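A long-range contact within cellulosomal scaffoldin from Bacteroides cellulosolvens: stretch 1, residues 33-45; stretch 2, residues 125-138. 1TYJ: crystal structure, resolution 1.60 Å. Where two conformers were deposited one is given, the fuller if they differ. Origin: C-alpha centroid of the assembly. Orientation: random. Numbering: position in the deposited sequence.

Stretch 1, residues 33-45: YQFNIKYNTTYLQ
Stretch 2, residues 125-138: GIKLATFENGSSMN

What fills the apolar centre of the contact? Phe 35, Ile 37 and Phe 131 do, with Ala 129 beside them. The edge of the Phe 131 ring is directed at the face of the Phe 35 ring, the centroids 5.3 Å apart and the planes at 76°, so ring hydrogens meet a π face; Phe 131 CE2 lies 3.9 Å from Phe 35 CG. All three larger side chains have chi1 in m, and Ile 37 adds chi2 in t. Ile 37 CD1 comes to 3.7 Å from Phe 131 CE2, while Ile 37 CG2 reaches 3.5 Å to Ala 129 CB.

How do the backbones hold this centre in register? They run antiparallel, both extended, with Ile 37 opposite Phe 131 as a non-hydrogen-bonded pair (CA to CA 4.5 Å) and Lys 38 opposite Thr 130 as a hydrogen-bonded pair (CA to CA 5.2 Å). Lys 38 N donates to Thr 130 O at 2.8 Å, and Thr 130 N donates to Lys 38 O at 2.9 Å. One further rung joins Glu 132 N to Asn 36 O at 3.1 Å. Between these rungs, Ile 37 CA approaches Thr 130 O at 3.3 Å in a CA-H...O contact. Ile 37 and Phe 131 share one sheet face; Lys 38 and Thr 130 share the other.

What continues the packing past the paired strands? Stretch 1 turns through residues 40-43, where Asn 40 O accepts from Tyr 43 N and Leu 44 N, both at 3.1 Å. Leu 44 (chi1 m, chi2 t) then brings its CD1 to 3.7 Å from Leu 128 CD1 and 4.1 Å from Ile 126 CD1. Ile 126, with chi1 in p and chi2 in t, also sets CD1 3.7 Å from Tyr 43 CB. A water bridges the backbones here, accepting from Asn 40 N at 2.7 Å and donating to Leu 128 O at 2.8 Å.

Where does the contact become polar? On the Lys 38 face, Thr 130 OG1 (chi1 p) donates to Glu 132 OE2 at 2.7 Å and sits 3.5 Å from Lys 38 CB. Lys 38 itself leads its end away, its NZ donating to Tyr 39 O at 2.7 Å. At the other end, the loop after Glu 132 passes Asn 36, whose chi1 is t, and Met 137 (chi1 m, chi2 t) returns toward stretch 1. Its CG lies 3.3 Å from Gln 34 NE2, and its CE lies 3.9 Å from Asn 36 CB.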

ATOM      1  N   TYR A  33       3.979   6.704   5.583  1.00 15.68           N
ATOM      2  CA  TYR A  33       3.331   6.868   4.257  1.00 15.72           C
ATOM      3  C   TYR A  33       1.844   6.986   4.436  1.00 15.78           C
ATOM      4  O   TYR A  33       1.286   6.621   5.490  1.00 15.45           O
ATOM      5  CB  TYR A  33       3.606   5.651   3.325  1.00 15.57           C
ATOM      6  CG  TYR A  33       2.855   4.416   3.792  1.00 15.45           C
ATOM      7  CD1 TYR A  33       1.571   4.148   3.314  1.00 16.31           C
ATOM      8  CD2 TYR A  33       3.375   3.577   4.790  1.00 16.45           C
ATOM      9  CE1 TYR A  33       0.810   3.070   3.795  1.00 17.32           C
ATOM     10  CE2 TYR A  33       2.622   2.471   5.278  1.00 15.59           C
ATOM     11  CZ  TYR A  33       1.336   2.242   4.778  1.00 15.50           C
ATOM     12  OH  TYR A  33       0.589   1.175   5.219  1.00 17.09           O
ATOM     13  N   GLN A  34       1.197   7.451   3.379  1.00 15.69           N
ATOM     14  CA  GLN A  34      -0.255   7.298   3.219  1.00 16.07           C
ATOM     15  C   GLN A  34      -0.496   6.990   1.747  1.00 16.69           C
ATOM     16  O   GLN A  34       0.101   7.649   0.867  1.00 16.68           O
ATOM     17  CB  GLN A  34      -0.999   8.580   3.621  1.00 16.54           C
ATOM     18  CG  GLN A  34      -2.505   8.311   3.729  1.00 21.61           C
ATOM     19  CD  GLN A  34      -3.286   9.498   4.215  1.00 27.59           C
ATOM     20  OE1 GLN A  34      -2.909  10.141   5.172  1.00 30.73           O
ATOM     21  NE2 GLN A  34      -4.406   9.767   3.565  1.00 32.46           N
ATOM     22  N   PHE A  35      -1.376   6.027   1.485  1.00 15.65           N
ATOM     23  CA  PHE A  35      -1.719   5.617   0.110  1.00 16.40           C
ATOM     24  C   PHE A  35      -3.208   5.719  -0.156  1.00 16.63           C
ATOM     25  O   PHE A  35      -4.003   5.444   0.755  1.00 17.52           O
ATOM     26  CB  PHE A  35      -1.334   4.156  -0.146  1.00 16.47           C
ATOM     27  CG  PHE A  35       0.144   3.869  -0.072  1.00 14.17           C
ATOM     28  CD1 PHE A  35       0.585   2.638   0.434  1.00 17.81           C
ATOM     29  CD2 PHE A  35       1.109   4.820  -0.491  1.00 16.30           C
ATOM     30  CE1 PHE A  35       1.925   2.339   0.470  1.00 15.86           C
ATOM     31  CE2 PHE A  35       2.464   4.525  -0.428  1.00 16.90           C
ATOM     32  CZ  PHE A  35       2.874   3.286   0.046  1.00 16.77           C
ATOM     33  N   ASN A  36      -3.562   6.109  -1.389  1.00 15.85           N
ATOM     34  CA  ASN A  36      -4.919   5.989  -1.893  1.00 15.79           C
ATOM     35  C   ASN A  36      -4.818   5.060  -3.105  1.00 16.68           C
ATOM     36  O   ASN A  36      -4.108   5.377  -4.078  1.00 17.31           O
ATOM     37  CB  ASN A  36      -5.456   7.360  -2.321  1.00 17.20           C
ATOM     38  CG  ASN A  36      -6.949   7.318  -2.559  1.00 20.06           C
ATOM     39  OD1 ASN A  36      -7.423   7.286  -3.718  1.00 26.75           O
ATOM     40  ND2 ASN A  36      -7.698   7.227  -1.477  1.00 17.58           N
ATOM     41  N   ILE A  37      -5.493   3.910  -3.031  1.00 16.35           N
ATOM     42  CA  ILE A  37      -5.367   2.829  -4.049  1.00 16.52           C
ATOM     43  C   ILE A  37      -6.720   2.445  -4.597  1.00 16.78           C
ATOM     44  O   ILE A  37      -7.678   2.247  -3.848  1.00 17.82           O
ATOM     45  CB  ILE A  37      -4.661   1.585  -3.450  0.67 14.57           C
ATOM     46  CG1 ILE A  37      -3.253   1.956  -2.991  1.00 16.43           C
ATOM     47  CG2 ILE A  37      -4.697   0.384  -4.434  1.00 16.79           C
ATOM     48  CD1 ILE A  37      -2.489   0.798  -2.279  1.00 17.27           C
ATOM     49  N   LYS A  38      -6.821   2.363  -5.921  1.00 17.13           N
ATOM     50  CA  LYS A  38      -8.101   2.014  -6.540  1.00 17.53           C
ATOM     51  C   LYS A  38      -8.001   0.596  -7.072  1.00 17.45           C
ATOM     52  O   LYS A  38      -6.951   0.173  -7.555  1.00 18.73           O
ATOM     53  CB  LYS A  38      -8.395   3.034  -7.656  1.00 18.65           C
ATOM     54  CG  LYS A  38      -9.598   2.754  -8.503  0.50 19.10           C
ATOM     55  CD  LYS A  38     -10.746   3.621  -8.058  0.50 22.23           C
ATOM     56  CE  LYS A  38     -12.068   3.083  -8.551  0.50 22.41           C
ATOM     57  NZ  LYS A  38     -12.328   1.674  -8.164  0.50 16.99           N
ATOM     58  N   TYR A  39      -9.079  -0.167  -6.956  1.00 17.28           N
ATOM     59  CA  TYR A  39      -9.116  -1.493  -7.547  1.00 16.98           C
ATOM     60  C   TYR A  39     -10.485  -1.691  -8.171  1.00 16.95           C
ATOM     61  O   TYR A  39     -11.415  -0.905  -7.930  1.00 18.37           O
ATOM     62  CB  TYR A  39      -8.810  -2.589  -6.481  1.00 16.09           C
ATOM     63  CG  TYR A  39      -9.882  -2.648  -5.384  1.00 17.09           C
ATOM     64  CD1 TYR A  39     -10.927  -3.570  -5.475  1.00 18.38           C
ATOM     65  CD2 TYR A  39      -9.844  -1.771  -4.263  1.00 16.54           C
ATOM     66  CE1 TYR A  39     -11.948  -3.618  -4.519  1.00 15.74           C
ATOM     67  CE2 TYR A  39     -10.845  -1.781  -3.337  1.00 17.64           C
ATOM     68  CZ  TYR A  39     -11.883  -2.726  -3.445  1.00 17.50           C
ATOM     69  OH  TYR A  39     -12.875  -2.758  -2.511  1.00 17.86           O
ATOM     70  N   ASN A  40     -10.600  -2.729  -8.991  1.00 17.19           N
ATOM     71  CA  ASN A  40     -11.845  -2.992  -9.702  1.00 18.26           C
ATOM     72  C   ASN A  40     -12.761  -3.915  -8.901  1.00 18.10           C
ATOM     73  O   ASN A  40     -12.487  -5.101  -8.787  1.00 18.62           O
ATOM     74  CB  ASN A  40     -11.555  -3.590 -11.082  1.00 18.49           C
ATOM     75  CG  ASN A  40     -12.797  -3.685 -11.938  1.00 17.98           C
ATOM     76  OD1 ASN A  40     -13.923  -3.771 -11.423  1.00 21.14           O
ATOM     77  ND2 ASN A  40     -12.612  -3.611 -13.282  1.00 23.16           N
ATOM     78  N   THR A  41     -13.858  -3.357  -8.362  1.00 18.63           N
ATOM     79  CA  THR A  41     -14.778  -4.130  -7.510  1.00 19.15           C
ATOM     80  C   THR A  41     -15.543  -5.245  -8.241  1.00 19.55           C
ATOM     81  O   THR A  41     -16.149  -6.104  -7.602  1.00 19.94           O
ATOM     82  CB  THR A  41     -15.831  -3.217  -6.818  1.00 19.04           C
ATOM     83  OG1 THR A  41     -16.669  -2.614  -7.810  1.00 22.16           O
ATOM     84  CG2 THR A  41     -15.170  -2.138  -5.972  1.00 20.36           C
ATOM     85  N   THR A  42     -15.526  -5.239  -9.570  1.00 19.35           N
ATOM     86  CA  THR A  42     -16.140  -6.321 -10.345  1.00 19.92           C
ATOM     87  C   THR A  42     -15.361  -7.626 -10.165  1.00 18.94           C
ATOM     88  O   THR A  42     -15.958  -8.703 -10.141  1.00 20.10           O
ATOM     89  CB  THR A  42     -16.190  -5.926 -11.825  1.00 19.98           C
ATOM     90  OG1 THR A  42     -17.000  -4.753 -11.947  1.00 22.37           O
ATOM     91  CG2 THR A  42     -16.763  -7.047 -12.726  1.00 21.27           C
ATOM     92  N   TYR A  43     -14.034  -7.538 -10.022  1.00 17.72           N
ATOM     93  CA  TYR A  43     -13.195  -8.737 -10.047  1.00 17.39           C
ATOM     94  C   TYR A  43     -12.548  -9.087  -8.735  1.00 17.09           C
ATOM     95  O   TYR A  43     -12.164 -10.236  -8.542  1.00 17.07           O
ATOM     96  CB  TYR A  43     -12.091  -8.606 -11.108  1.00 17.30           C
ATOM     97  CG  TYR A  43     -12.680  -8.424 -12.494  1.00 17.78           C
ATOM     98  CD1 TYR A  43     -12.747  -7.157 -13.088  1.00 18.58           C
ATOM     99  CD2 TYR A  43     -13.206  -9.527 -13.184  1.00 18.42           C
ATOM    100  CE1 TYR A  43     -13.318  -6.996 -14.374  1.00 21.32           C
ATOM    101  CE2 TYR A  43     -13.773  -9.370 -14.438  1.00 20.15           C
ATOM    102  CZ  TYR A  43     -13.826  -8.110 -15.019  1.00 18.32           C
ATOM    103  OH  TYR A  43     -14.385  -7.974 -16.270  1.00 23.43           O
ATOM    104  N   LEU A  44     -12.380  -8.089  -7.863  1.00 16.64           N
ATOM    105  CA  LEU A  44     -11.522  -8.239  -6.670  1.00 16.61           C
ATOM    106  C   LEU A  44     -12.216  -7.769  -5.399  1.00 17.18           C
ATOM    107  O   LEU A  44     -12.927  -6.757  -5.393  1.00 17.21           O
ATOM    108  CB  LEU A  44     -10.226  -7.410  -6.848  1.00 16.86           C
ATOM    109  CG  LEU A  44      -9.342  -7.895  -8.004  1.00 15.53           C
ATOM    110  CD1 LEU A  44      -8.304  -6.845  -8.255  1.00 18.24           C
ATOM    111  CD2 LEU A  44      -8.640  -9.247  -7.652  1.00 16.70           C
ATOM    112  N   GLN A  45     -11.934  -8.488  -4.320  1.00 17.46           N
ATOM    113  CA  GLN A  45     -12.434  -8.162  -2.987  1.00 17.27           C
ATOM    114  C   GLN A  45     -11.282  -8.179  -1.980  1.00 16.81           C
ATOM    115  O   GLN A  45     -10.705  -9.246  -1.689  1.00 16.17           O
ATOM    116  CB  GLN A  45     -13.512  -9.175  -2.600  1.00 17.84           C
ATOM    117  CG  GLN A  45     -14.110  -8.920  -1.219  1.00 21.35           C
ATOM    118  CD  GLN A  45     -15.205  -9.901  -0.874  1.00 29.02           C
ATOM    119  OE1 GLN A  45     -16.306  -9.493  -0.531  1.00 35.48           O
ATOM    120  NE2 GLN A  45     -14.899 -11.185  -0.932  1.00 27.93           N
ATOM    121  N   GLY A 125      -6.181  -9.632 -19.119  1.00 19.50           N
ATOM    122  CA  GLY A 125      -5.772  -9.234 -17.762  1.00 19.30           C
ATOM    123  C   GLY A 125      -6.424  -7.939 -17.289  1.00 19.92           C
ATOM    124  O   GLY A 125      -7.096  -7.222 -18.053  1.00 18.37           O
ATOM    125  N   ILE A 126      -6.259  -7.655 -15.998  1.00 19.13           N
ATOM    126  CA  ILE A 126      -6.585  -6.362 -15.442  1.00 19.23           C
ATOM    127  C   ILE A 126      -5.428  -5.905 -14.564  1.00 17.70           C
ATOM    128  O   ILE A 126      -4.678  -6.722 -14.029  1.00 18.48           O
ATOM    129  CB  ILE A 126      -7.880  -6.399 -14.574  1.00 18.53           C
ATOM    130  CG1 ILE A 126      -7.700  -7.286 -13.332  1.00 19.27           C
ATOM    131  CG2 ILE A 126      -9.081  -6.911 -15.387  1.00 19.82           C
ATOM    132  CD1 ILE A 126      -8.864  -7.154 -12.295  1.00 20.85           C
ATOM    133  N   LYS A 127      -5.259  -4.593 -14.460  1.00 17.56           N
ATOM    134  CA  LYS A 127      -4.323  -4.007 -13.496  1.00 17.10           C
ATOM    135  C   LYS A 127      -4.761  -4.487 -12.107  1.00 16.68           C
ATOM    136  O   LYS A 127      -5.942  -4.412 -11.762  1.00 17.97           O
ATOM    137  CB  LYS A 127      -4.376  -2.481 -13.589  1.00 16.65           C
ATOM    138  CG  LYS A 127      -3.737  -1.923 -14.860  1.00 20.48           C
ATOM    139  CD  LYS A 127      -4.123  -0.432 -14.952  1.00 24.48           C
ATOM    140  CE  LYS A 127      -3.464   0.269 -16.139  1.00 28.28           C
ATOM    141  NZ  LYS A 127      -3.801   1.738 -16.104  1.00 30.00           N
ATOM    142  N   LEU A 128      -3.832  -4.965 -11.296  1.00 15.80           N
ATOM    143  CA  LEU A 128      -4.289  -5.422  -9.966  1.00 16.11           C
ATOM    144  C   LEU A 128      -4.850  -4.248  -9.138  1.00 16.88           C
ATOM    145  O   LEU A 128      -5.876  -4.380  -8.424  1.00 18.27           O
ATOM    146  CB  LEU A 128      -3.149  -6.101  -9.220  1.00 17.43           C
ATOM    147  CG  LEU A 128      -3.518  -6.641  -7.825  1.00 17.21           C
ATOM    148  CD1 LEU A 128      -4.737  -7.586  -7.906  1.00 19.18           C
ATOM    149  CD2 LEU A 128      -2.317  -7.375  -7.201  1.00 16.85           C
ATOM    150  N   ALA A 129      -4.169  -3.115  -9.219  1.00 15.46           N
ATOM    151  CA  ALA A 129      -4.612  -1.894  -8.546  1.00 15.64           C
ATOM    152  C   ALA A 129      -3.864  -0.728  -9.149  1.00 16.89           C
ATOM    153  O   ALA A 129      -2.887  -0.931  -9.878  1.00 18.06           O
ATOM    154  CB  ALA A 129      -4.334  -1.989  -7.032  1.00 16.55           C
ATOM    155  N   THR A 130      -4.313   0.477  -8.821  1.00 17.48           N
ATOM    156  CA  THR A 130      -3.616   1.692  -9.200  1.00 18.10           C
ATOM    157  C   THR A 130      -3.455   2.635  -7.992  1.00 19.19           C
ATOM    158  O   THR A 130      -4.363   2.742  -7.170  1.00 19.88           O
ATOM    159  CB  THR A 130      -4.405   2.428 -10.338  1.00 19.34           C
ATOM    160  OG1 THR A 130      -5.687   2.825  -9.867  0.50 15.77           O
ATOM    161  CG2 THR A 130      -4.569   1.529 -11.573  0.50 20.01           C
ATOM    162  N   PHE A 131      -2.310   3.313  -7.885  1.00 17.56           N
ATOM    163  CA  PHE A 131      -2.201   4.387  -6.916  1.00 18.81           C
ATOM    164  C   PHE A 131      -2.755   5.655  -7.595  1.00 19.89           C
ATOM    165  O   PHE A 131      -2.264   6.052  -8.665  1.00 20.09           O
ATOM    166  CB  PHE A 131      -0.729   4.618  -6.574  1.00 19.14           C
ATOM    167  CG  PHE A 131      -0.087   3.484  -5.812  1.00 18.07           C
ATOM    168  CD1 PHE A 131       0.584   2.471  -6.489  1.00 18.57           C
ATOM    169  CD2 PHE A 131      -0.077   3.483  -4.416  1.00 17.18           C
ATOM    170  CE1 PHE A 131       1.233   1.410  -5.780  1.00 20.69           C
ATOM    171  CE2 PHE A 131       0.567   2.446  -3.679  1.00 20.50           C
ATOM    172  CZ  PHE A 131       1.220   1.403  -4.365  1.00 20.83           C
ATOM    173  N   GLU A 132      -3.751   6.303  -6.999  1.00 22.26           N
ATOM    174  CA  GLU A 132      -4.339   7.490  -7.643  1.00 27.10           C
ATOM    175  C   GLU A 132      -4.806   8.468  -6.593  1.00 29.25           C
ATOM    176  O   GLU A 132      -5.356   8.053  -5.581  1.00 28.70           O
ATOM    177  CB  GLU A 132      -5.569   7.088  -8.448  1.00 27.65           C
ATOM    178  CG  GLU A 132      -5.341   6.344  -9.729  1.00 31.40           C
ATOM    179  CD  GLU A 132      -6.661   6.101 -10.470  1.00 32.94           C
ATOM    180  OE1 GLU A 132      -7.487   7.058 -10.541  1.00 37.03           O
ATOM    181  OE2 GLU A 132      -6.868   4.960 -10.963  1.00 36.85           O
ATOM    182  N   ASN A 133      -4.621   9.765  -6.861  1.00 31.79           N
ATOM    183  CA  ASN A 133      -5.034  10.811  -5.940  1.00 35.79           C
ATOM    184  C   ASN A 133      -6.508  10.634  -5.649  1.00 37.81           C
ATOM    185  O   ASN A 133      -7.286  10.201  -6.520  1.00 38.77           O
ATOM    186  CB  ASN A 133      -4.786  12.187  -6.575  1.00 36.03           C
ATOM    187  CG  ASN A 133      -3.277  12.505  -6.781  1.00 37.70           C
ATOM    188  OD1 ASN A 133      -2.904  13.262  -7.684  1.00 41.76           O
ATOM    189  ND2 ASN A 133      -2.430  11.952  -5.941  1.00 35.62           N
ATOM    190  N   GLY A 134      -6.920  10.960  -4.435  1.00 40.36           N
ATOM    191  CA  GLY A 134      -8.347  10.961  -4.145  1.00 43.44           C
ATOM    192  C   GLY A 134      -8.539  11.719  -2.868  1.00 45.78           C
ATOM    193  O   GLY A 134      -8.086  12.859  -2.747  1.00 46.72           O
ATOM    194  N   SER A 135      -9.210  11.077  -1.917  1.00 47.54           N
ATOM    195  CA  SER A 135      -8.973  11.358  -0.512  1.00 48.66           C
ATOM    196  C   SER A 135      -9.058  12.852  -0.195  1.00 49.45           C
ATOM    197  O   SER A 135      -9.901  13.574  -0.726  1.00 50.44           O
ATOM    198  CB  SER A 135      -7.579  10.823  -0.160  1.00 49.05           C
ATOM    199  OG  SER A 135      -6.621  11.210  -1.160  1.00 49.41           O
ATOM    200  N   SER A 136      -8.185  13.296   0.694  1.00 49.77           N
ATOM    201  CA  SER A 136      -8.012  14.703   0.989  1.00 49.76           C
ATOM    202  C   SER A 136      -6.493  14.860   1.121  1.00 49.19           C
ATOM    203  O   SER A 136      -5.998  15.667   1.920  1.00 49.56           O
ATOM    204  CB  SER A 136      -8.735  15.065   2.299  1.00 50.42           C
ATOM    205  OG  SER A 136     -10.008  14.432   2.407  1.00 51.73           O
ATOM    206  N   MET A 137      -5.761  14.056   0.347  1.00 48.19           N
ATOM    207  CA  MET A 137      -4.298  14.016   0.428  1.00 46.79           C
ATOM    208  C   MET A 137      -3.708  15.172  -0.380  1.00 45.94           C
ATOM    209  O   MET A 137      -3.492  15.040  -1.597  1.00 46.05           O
ATOM    210  CB  MET A 137      -3.753  12.661  -0.078  1.00 46.92           C
ATOM    211  CG  MET A 137      -4.286  11.399   0.648  1.00 47.16           C
ATOM    212  SD  MET A 137      -3.394   9.836   0.307  1.00 46.90           S
ATOM    213  CE  MET A 137      -2.913  10.131  -1.382  1.00 46.15           C
ATOM    214  N   ASN A 138      -3.447  16.308   0.268  1.00 44.28           N
ATOM    215  CA  ASN A 138      -2.875  17.434  -0.482  1.00 42.76           C
ATOM    216  C   ASN A 138      -1.389  17.291  -0.787  1.00 40.48           C
ATOM    217  O   ASN A 138      -0.597  16.854   0.056  1.00 40.45           O
ATOM    218  CB  ASN A 138      -3.190  18.794   0.152  1.00 44.12           C
ATOM    219  CG  ASN A 138      -4.357  19.506  -0.549  1.00 46.75           C
ATOM    220  OD1 ASN A 138      -5.535  19.131  -0.378  1.00 49.23           O
ATOM    221  ND2 ASN A 138      -4.033  20.530  -1.351  1.00 48.34           N
TER
HETATM  222  O   HOH W   1      -8.204  -3.804  -9.790  1.00 21.11           O